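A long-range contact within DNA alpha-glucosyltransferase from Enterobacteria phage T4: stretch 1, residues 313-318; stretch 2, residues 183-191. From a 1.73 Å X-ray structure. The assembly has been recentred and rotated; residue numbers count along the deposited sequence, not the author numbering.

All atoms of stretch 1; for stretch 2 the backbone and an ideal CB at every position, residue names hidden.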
# COMPACT_ATOMS: atom_id res chain seq x y z
N LEU A 313 -6.30 8.97 2.67
CA LEU A 313 -7.49 9.56 3.30
C LEU A 313 -7.15 10.86 4.03
O LEU A 313 -7.81 11.88 3.85
CB LEU A 313 -8.13 8.58 4.28
CG LEU A 313 -8.63 7.27 3.66
CD1 LEU A 313 -9.49 6.52 4.67
CD2 LEU A 313 -9.43 7.56 2.40
N GLY A 314 -6.11 10.82 4.85
CA GLY A 314 -5.73 12.02 5.58
C GLY A 314 -5.17 13.10 4.68
O GLY A 314 -5.42 14.28 4.87
N ALA A 315 -4.41 12.68 3.67
CA ALA A 315 -3.79 13.63 2.76
C ALA A 315 -4.74 14.43 1.87
O ALA A 315 -4.47 15.59 1.59
CB ALA A 315 -2.76 12.90 1.89
N CYS A 316 -5.85 13.83 1.45
CA CYS A 316 -6.77 14.54 0.57
C CYS A 316 -7.83 15.37 1.31
O CYS A 316 -8.62 16.06 0.68
CB CYS A 316 -7.43 13.58 -0.43
SG CYS A 316 -8.71 12.52 0.25
N GLY A 317 -7.86 15.28 2.63
CA GLY A 317 -8.82 16.10 3.36
C GLY A 317 -10.16 15.55 3.77
O GLY A 317 -11.08 16.32 4.05
N THR A 318 -10.32 14.23 3.79
CA THR A 318 -11.59 13.67 4.26
C THR A 318 -11.29 13.25 5.70
O THR A 318 -10.15 13.36 6.15
CB THR A 318 -12.03 12.43 3.45
OG1 THR A 318 -13.32 12.00 3.91
CG2 THR A 318 -11.04 11.28 3.63
N UNK A 183 2.33 16.87 -0.93
CA UNK A 183 2.00 17.00 -2.34
C UNK A 183 0.54 16.67 -2.63
O UNK A 183 -0.12 17.36 -3.41
CB UNK A 183 2.91 16.09 -3.17
N UNK A 184 0.02 15.60 -2.02
CA UNK A 184 -1.37 15.23 -2.23
C UNK A 184 -2.29 16.32 -1.70
O UNK A 184 -3.26 16.70 -2.35
CB UNK A 184 -1.68 13.89 -1.56
N UNK A 185 -1.99 16.84 -0.51
CA UNK A 185 -2.84 17.90 0.02
C UNK A 185 -2.83 19.14 -0.86
O UNK A 185 -3.87 19.74 -1.12
CB UNK A 185 -2.40 18.27 1.44
N UNK A 186 -1.64 19.51 -1.33
CA UNK A 186 -1.51 20.70 -2.17
C UNK A 186 -2.20 20.55 -3.51
O UNK A 186 -2.30 21.52 -4.27
CB UNK A 186 -0.03 21.02 -2.39
N UNK A 187 -2.70 19.35 -3.80
CA UNK A 187 -3.37 19.09 -5.06
C UNK A 187 -4.86 18.76 -4.95
O UNK A 187 -5.63 19.06 -5.86
CB UNK A 187 -2.66 17.94 -5.77
N UNK A 188 -5.28 18.17 -3.83
CA UNK A 188 -6.68 17.77 -3.69
C UNK A 188 -7.51 18.35 -2.56
O UNK A 188 -8.74 18.24 -2.60
CB UNK A 188 -6.72 16.25 -3.54
N UNK A 189 -6.88 18.94 -1.55
CA UNK A 189 -7.62 19.48 -0.41
C UNK A 189 -8.74 20.42 -0.83
O UNK A 189 -8.54 21.34 -1.62
CB UNK A 189 -6.66 20.21 0.53
N UNK A 190 -9.93 20.18 -0.29
CA UNK A 190 -11.10 20.99 -0.61
C UNK A 190 -11.55 21.80 0.59
O UNK A 190 -11.26 21.45 1.74
CB UNK A 190 -12.25 20.10 -1.10
N UNK A 191 -12.27 22.89 0.34
CA UNK A 191 -12.80 23.70 1.42
C UNK A 191 -13.93 22.84 1.98
O UNK A 191 -14.57 22.10 1.22
CB UNK A 191 -13.27 25.08 0.96

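Stretch 1 offers the close of a helix: the methyl of Ala315, the CB of Cys316, a run of carbonyl oxygens, and then Gly317, which leaves the helix with positive phi in a Schellman turn. Stretch 2 approaches it with its own helix end, and their CA atoms come within 5.2 Å at Ala315 and position 185, and 5.1 Å at Cys316 and position 189.

Position 183 is helical and out of reach of stretch 1, so almost any helix-compatible residue would do. It is Lys183, which adds nothing to the contact through its side chain.

At position 184 the CA-to-CB bond points toward stretch 1, and the ideal CB already lies 3.7 Å from Ala315 CB. With apolar carbon in front and little depth, a small or branched aliphatic suits: alanine, valine, perhaps isoleucine. The deposited residue is Val184. With chi1 at t, its CG1 packs 3.6 Å from Ala315 CB and reaches 4.4 Å from Cys316 CB.

Position 185 is set by its backbone. The CA sits 3.2 Å from Ala315 O in a CA-H...O contact, and the ideal CB, pointing sideways, is 3.4 Å from the same oxygen. Such closeness favours a slim beginning to the side chain, one that can carry its bulk elsewhere; alanine or a long unbranched chain would serve. Arg185 takes the second course: its first three chi angles are t, and its end leads away to hydrogen bonds elsewhere in the structure.

Positions 186 and 187 meet nothing of stretch 1, the first with its CB pointing away. Near a helix end, small polar residues are reasonable at both. Ser186 and Thr187 each turn a hydroxyl back to Lys183 O, donating from OG at 2.8 Å and from OG1 at 3.1 Å.

At position 188 the CB points toward stretch 1, 4.2 Å from Cys316 CB. Many residues could make that contact, provided anything larger turns aside. In Tyr188 the m rotamer does so: CB stays 4.2 Å from Cys316 CB while the ring leads away.

Position 189 is the first to leave helical angles. Its CB points sideways, 4.6 Å from Cys316 O, yet the bare CA of Gly317 leaves a flat patch within reach of a large side chain. An aromatic is the natural reading, though a long aliphatic could also cover it. Trp189 lays a face of its indole over that glycine: Gly317 CA is 3.5 Å from the centroid of the Trp189 six-membered ring, a CH-pi contact. The ring edge meets Gly314 O, 3.5 Å from CZ3 of Trp189, and Ala315 O, 3.5 Å from its CE3.

At position 190 the backbone matters more than the side chain, which has open space and could be almost anything. It is Lys190, whose N donates to a water 2.8 Å away; that water donates to Cys316 O at 2.8 Å, bridging the stretches.

Position 191 is out of reach and unconstrained here; it is Asp191.

Stretch 2 (183-191) KVRSTYWKD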
# COMPACT_ATOMS: atom_id res chain seq x y z
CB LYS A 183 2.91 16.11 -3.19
CG LYS A 183 2.73 16.30 -4.68
CD LYS A 183 3.85 15.64 -5.47
CE LYS A 183 5.20 16.21 -5.08
NZ LYS A 183 5.22 17.70 -5.16
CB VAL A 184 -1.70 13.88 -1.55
CG1 VAL A 184 -3.20 13.63 -1.58
CG2 VAL A 184 -0.97 12.76 -2.27
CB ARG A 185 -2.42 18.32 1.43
CG ARG A 185 -3.20 19.56 1.89
CD ARG A 185 -3.01 19.92 3.36
NE ARG A 185 -3.88 21.04 3.71
CZ ARG A 185 -4.23 21.35 4.96
NH1 ARG A 185 -3.77 20.64 5.98
NH2 ARG A 185 -5.05 22.38 5.18
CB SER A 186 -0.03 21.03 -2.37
OG SER A 186 0.62 20.07 -3.18
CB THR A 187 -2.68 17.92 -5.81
OG1 THR A 187 -1.33 18.27 -6.13
CG2 THR A 187 -3.42 17.58 -7.10
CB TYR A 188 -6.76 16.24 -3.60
CG TYR A 188 -6.20 15.54 -4.80
CD1 TYR A 188 -4.88 15.12 -4.83
CD2 TYR A 188 -6.98 15.35 -5.94
CE1 TYR A 188 -4.34 14.53 -5.97
CE2 TYR A 188 -6.46 14.76 -7.08
CZ TYR A 188 -5.13 14.35 -7.09
OH TYR A 188 -4.60 13.78 -8.21
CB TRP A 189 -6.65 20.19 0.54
CG TRP A 189 -7.16 20.33 1.95
CD1 TRP A 189 -7.94 21.34 2.45
CD2 TRP A 189 -6.87 19.46 3.05
NE1 TRP A 189 -8.15 21.15 3.79
CE2 TRP A 189 -7.51 20.00 4.19
CE3 TRP A 189 -6.14 18.27 3.18
CZ2 TRP A 189 -7.43 19.40 5.45
CZ3 TRP A 189 -6.07 17.67 4.43
CH2 TRP A 189 -6.71 18.24 5.55
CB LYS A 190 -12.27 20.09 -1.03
CG LYS A 190 -12.02 19.24 -2.27
CD LYS A 190 -11.99 20.09 -3.53
CE LYS A 190 -11.81 19.22 -4.77
NZ LYS A 190 -10.51 18.50 -4.76
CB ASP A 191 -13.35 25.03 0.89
CG ASP A 191 -13.86 25.93 2.01
OD1 ASP A 191 -15.03 25.81 2.41
OD2 ASP A 191 -13.06 26.77 2.49
O HOH W 1 -10.71 17.82 1.07
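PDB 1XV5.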